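Local coordinates for extracellular solute-binding protein (Bordetella parapertussis, PDB 3PU5) that probably captures a small solute, perhaps a polyamine, outside the cytoplasmic membrane for uptake by a transporter, at residues Tyr286-Lys289 with Leu290-Leu294. Residues are numbered along the deposited sequence; the frame is centred on the assembly and turned at random.
Sequences YSEK and LKHRL
An ST turn opens this tightly wound surface loop: S287 OG takes the backbone N-H of K289, and S287 O then receives both L290 N and K291 N, the latter the shorter bond at 2.9 Å. Four residues on from K289, R293 reaches back side-on, its NE (2.8 Å) and NH2 (3.0 Å) both gripping K289 O, which lies close to the guanidinium plane. With chi1 at 48°, R293 CG sits between its own N and carbonyl carbon, and the chain runs extended to NE, carrying the group back beside K289. On the solvent side H292 NE2 donates to E288 OE1 at 3.2 Å; the oxygen is in the imidazole plane, yet it is met from above the carboxylate, the two planes being 55° apart. A water links E288 O to H292 N, binding each at 2.7 Å. L294 CD2 lies over one face of the Y286 ring, a CH-pi contact modelled doubtfully close, while Y286 OH accepts from A279 N. The loop, between helices 265-275 and 305-322 in the chain, packs against helices 265-275 and 214-223: E273 takes S287 N, R293 forms salt bridges to E221 and D222, and buried L290 packs against F218 and E273.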
ATOM      1  N   TYR A 286      -9.583  16.000  -3.423  1.00 11.48           N
ATOM      2  CA  TYR A 286      -8.307  16.114  -4.129  1.00 12.47           C
ATOM      3  C   TYR A 286      -8.266  17.252  -5.131  1.00 14.96           C
ATOM      4  O   TYR A 286      -9.297  17.675  -5.665  1.00 12.23           O
ATOM      5  CB  TYR A 286      -7.977  14.806  -4.845  1.00 13.23           C
ATOM      6  CG  TYR A 286      -7.770  13.644  -3.900  1.00 14.05           C
ATOM      7  CD1 TYR A 286      -6.554  13.454  -3.261  1.00 13.76           C
ATOM      8  CD2 TYR A 286      -8.794  12.740  -3.645  1.00 16.54           C
ATOM      9  CE1 TYR A 286      -6.361  12.402  -2.393  1.00 12.11           C
ATOM     10  CE2 TYR A 286      -8.609  11.680  -2.780  1.00 14.87           C
ATOM     11  CZ  TYR A 286      -7.393  11.528  -2.152  1.00 12.79           C
ATOM     12  OH  TYR A 286      -7.199  10.471  -1.300  1.00 15.03           O
ATOM     13  N   SER A 287      -7.054  17.725  -5.391  1.00 13.24           N
ATOM     14  CA  SER A 287      -6.808  18.700  -6.435  1.00 16.03           C
ATOM     15  C   SER A 287      -7.101  18.072  -7.784  1.00 16.29           C
ATOM     16  O   SER A 287      -7.365  16.869  -7.894  1.00 13.55           O
ATOM     17  CB  SER A 287      -5.338  19.115  -6.418  1.00 17.26           C
ATOM     18  OG  SER A 287      -4.543  18.116  -7.049  1.00 17.12           O
ATOM     19  N   GLU A 288      -7.008  18.901  -8.813  1.00 17.99           N
ATOM     20  CA  GLU A 288      -7.244  18.489 -10.189  1.00 19.15           C
ATOM     21  C   GLU A 288      -6.238  17.441 -10.645  1.00 16.29           C
ATOM     22  O   GLU A 288      -6.522  16.653 -11.535  1.00 16.52           O
ATOM     23  CB  GLU A 288      -7.167  19.704 -11.120  1.00 20.08           C
ATOM     24  CG  GLU A 288      -8.330  20.666 -10.980  1.00 19.69           C
ATOM     25  CD  GLU A 288      -9.602  20.140 -11.624  1.00 27.67           C
ATOM     26  OE1 GLU A 288      -9.511  19.443 -12.660  1.00 25.18           O
ATOM     27  OE2 GLU A 288     -10.698  20.432 -11.096  1.00 26.48           O
ATOM     28  N   LYS A 289      -5.058  17.439 -10.032  1.00 19.53           N
ATOM     29  CA  LYS A 289      -4.009  16.501 -10.412  1.00 18.58           C
ATOM     30  C   LYS A 289      -4.400  15.045 -10.153  1.00 17.68           C
ATOM     31  O   LYS A 289      -3.931  14.141 -10.848  1.00 16.75           O
ATOM     32  CB  LYS A 289      -2.700  16.839  -9.692  1.00 20.87           C
ATOM     33  CG  LYS A 289      -1.472  16.335 -10.404  1.00 26.88           C
ATOM     34  CD  LYS A 289      -0.236  17.144 -10.025  1.00 35.16           C
ATOM     35  CE  LYS A 289       0.157  16.911  -8.569  1.00 36.31           C
ATOM     36  NZ  LYS A 289       1.466  17.551  -8.219  1.00 45.53           N
ATOM     37  N   LEU A 290      -5.275  14.817  -9.177  1.00 12.45           N
ATOM     38  CA  LEU A 290      -5.573  13.452  -8.740  1.00 13.14           C
ATOM     39  C   LEU A 290      -7.059  13.107  -8.710  1.00 14.01           C
ATOM     40  O   LEU A 290      -7.439  11.939  -8.795  1.00 13.42           O
ATOM     41  CB  LEU A 290      -4.966  13.225  -7.355  1.00 12.27           C
ATOM     42  CG  LEU A 290      -3.441  13.188  -7.378  1.00 15.66           C
ATOM     43  CD1 LEU A 290      -2.849  13.354  -5.977  1.00 15.01           C
ATOM     44  CD2 LEU A 290      -2.983  11.894  -8.017  1.00 12.41           C
ATOM     45  N   LYS A 291      -7.882  14.141  -8.564  1.00 12.88           N
ATOM     46  CA  LYS A 291      -9.328  14.022  -8.405  1.00 16.57           C
ATOM     47  C   LYS A 291      -9.964  13.052  -9.400  1.00 16.86           C
ATOM     48  O   LYS A 291     -10.867  12.282  -9.053  1.00 14.38           O
ATOM     49  CB  LYS A 291      -9.935  15.417  -8.578  1.00 17.68           C
ATOM     50  CG  LYS A 291     -11.425  15.531  -8.452  1.00 23.70           C
ATOM     51  CD  LYS A 291     -11.827  16.966  -8.812  1.00 26.96           C
ATOM     52  CE  LYS A 291     -13.210  17.306  -8.280  1.00 34.57           C
ATOM     53  NZ  LYS A 291     -14.223  16.321  -8.747  1.00 41.39           N
ATOM     54  N   HIS A 292      -9.487  13.089 -10.638  1.00 13.05           N
ATOM     55  CA  HIS A 292     -10.122  12.332 -11.705  1.00 16.70           C
ATOM     56  C   HIS A 292      -9.553  10.925 -11.921  1.00 17.63           C
ATOM     57  O   HIS A 292     -10.132  10.132 -12.669  1.00 19.78           O
ATOM     58  CB  HIS A 292     -10.087  13.137 -13.014  1.00 19.29           C
ATOM     59  CG  HIS A 292     -10.648  14.522 -12.880  1.00 21.26           C
ATOM     60  ND1 HIS A 292     -11.976  14.762 -12.586  1.00 22.46           N
ATOM     61  CD2 HIS A 292     -10.060  15.737 -12.978  1.00 23.75           C
ATOM     62  CE1 HIS A 292     -12.180  16.066 -12.516  1.00 23.74           C
ATOM     63  NE2 HIS A 292     -11.036  16.681 -12.750  1.00 25.19           N
ATOM     64  N   ARG A 293      -8.439  10.601 -11.276  1.00 13.17           N
ATOM     65  CA  ARG A 293      -7.782   9.324 -11.568  1.00 14.49           C
ATOM     66  C   ARG A 293      -7.462   8.434 -10.362  1.00 12.24           C
ATOM     67  O   ARG A 293      -7.430   7.207 -10.486  1.00 12.39           O
ATOM     68  CB  ARG A 293      -6.543   9.533 -12.456  1.00 15.21           C
ATOM     69  CG  ARG A 293      -5.609  10.626 -11.989  1.00 13.45           C
ATOM     70  CD  ARG A 293      -4.566  10.941 -13.047  1.00 13.68           C
ATOM     71  NE  ARG A 293      -3.650  11.977 -12.585  1.00 13.86           N
ATOM     72  CZ  ARG A 293      -2.464  12.242 -13.127  1.00 16.16           C
ATOM     73  NH1 ARG A 293      -2.028  11.538 -14.161  1.00 13.95           N
ATOM     74  NH2 ARG A 293      -1.709  13.212 -12.623  1.00 14.40           N
ATOM     75  N   LEU A 294      -7.214   9.042  -9.209  1.00 11.62           N
ATOM     76  CA  LEU A 294      -7.010   8.276  -7.995  1.00 11.75           C
ATOM     77  C   LEU A 294      -8.222   7.391  -7.747  1.00 13.09           C
ATOM     78  O   LEU A 294      -9.356   7.862  -7.809  1.00 13.63           O
ATOM     79  CB  LEU A 294      -6.819   9.213  -6.814  1.00 12.60           C
ATOM     80  CG  LEU A 294      -6.197   8.557  -5.588  1.00 15.48           C
ATOM     81  CD1 LEU A 294      -4.722   8.360  -5.846  1.00 15.68           C
ATOM     82  CD2 LEU A 294      -6.423   9.431  -4.365  1.00 17.58           C
TER
HETATM   83  O   HOH W   1      -7.185  14.038 -11.708  1.00 16.20           O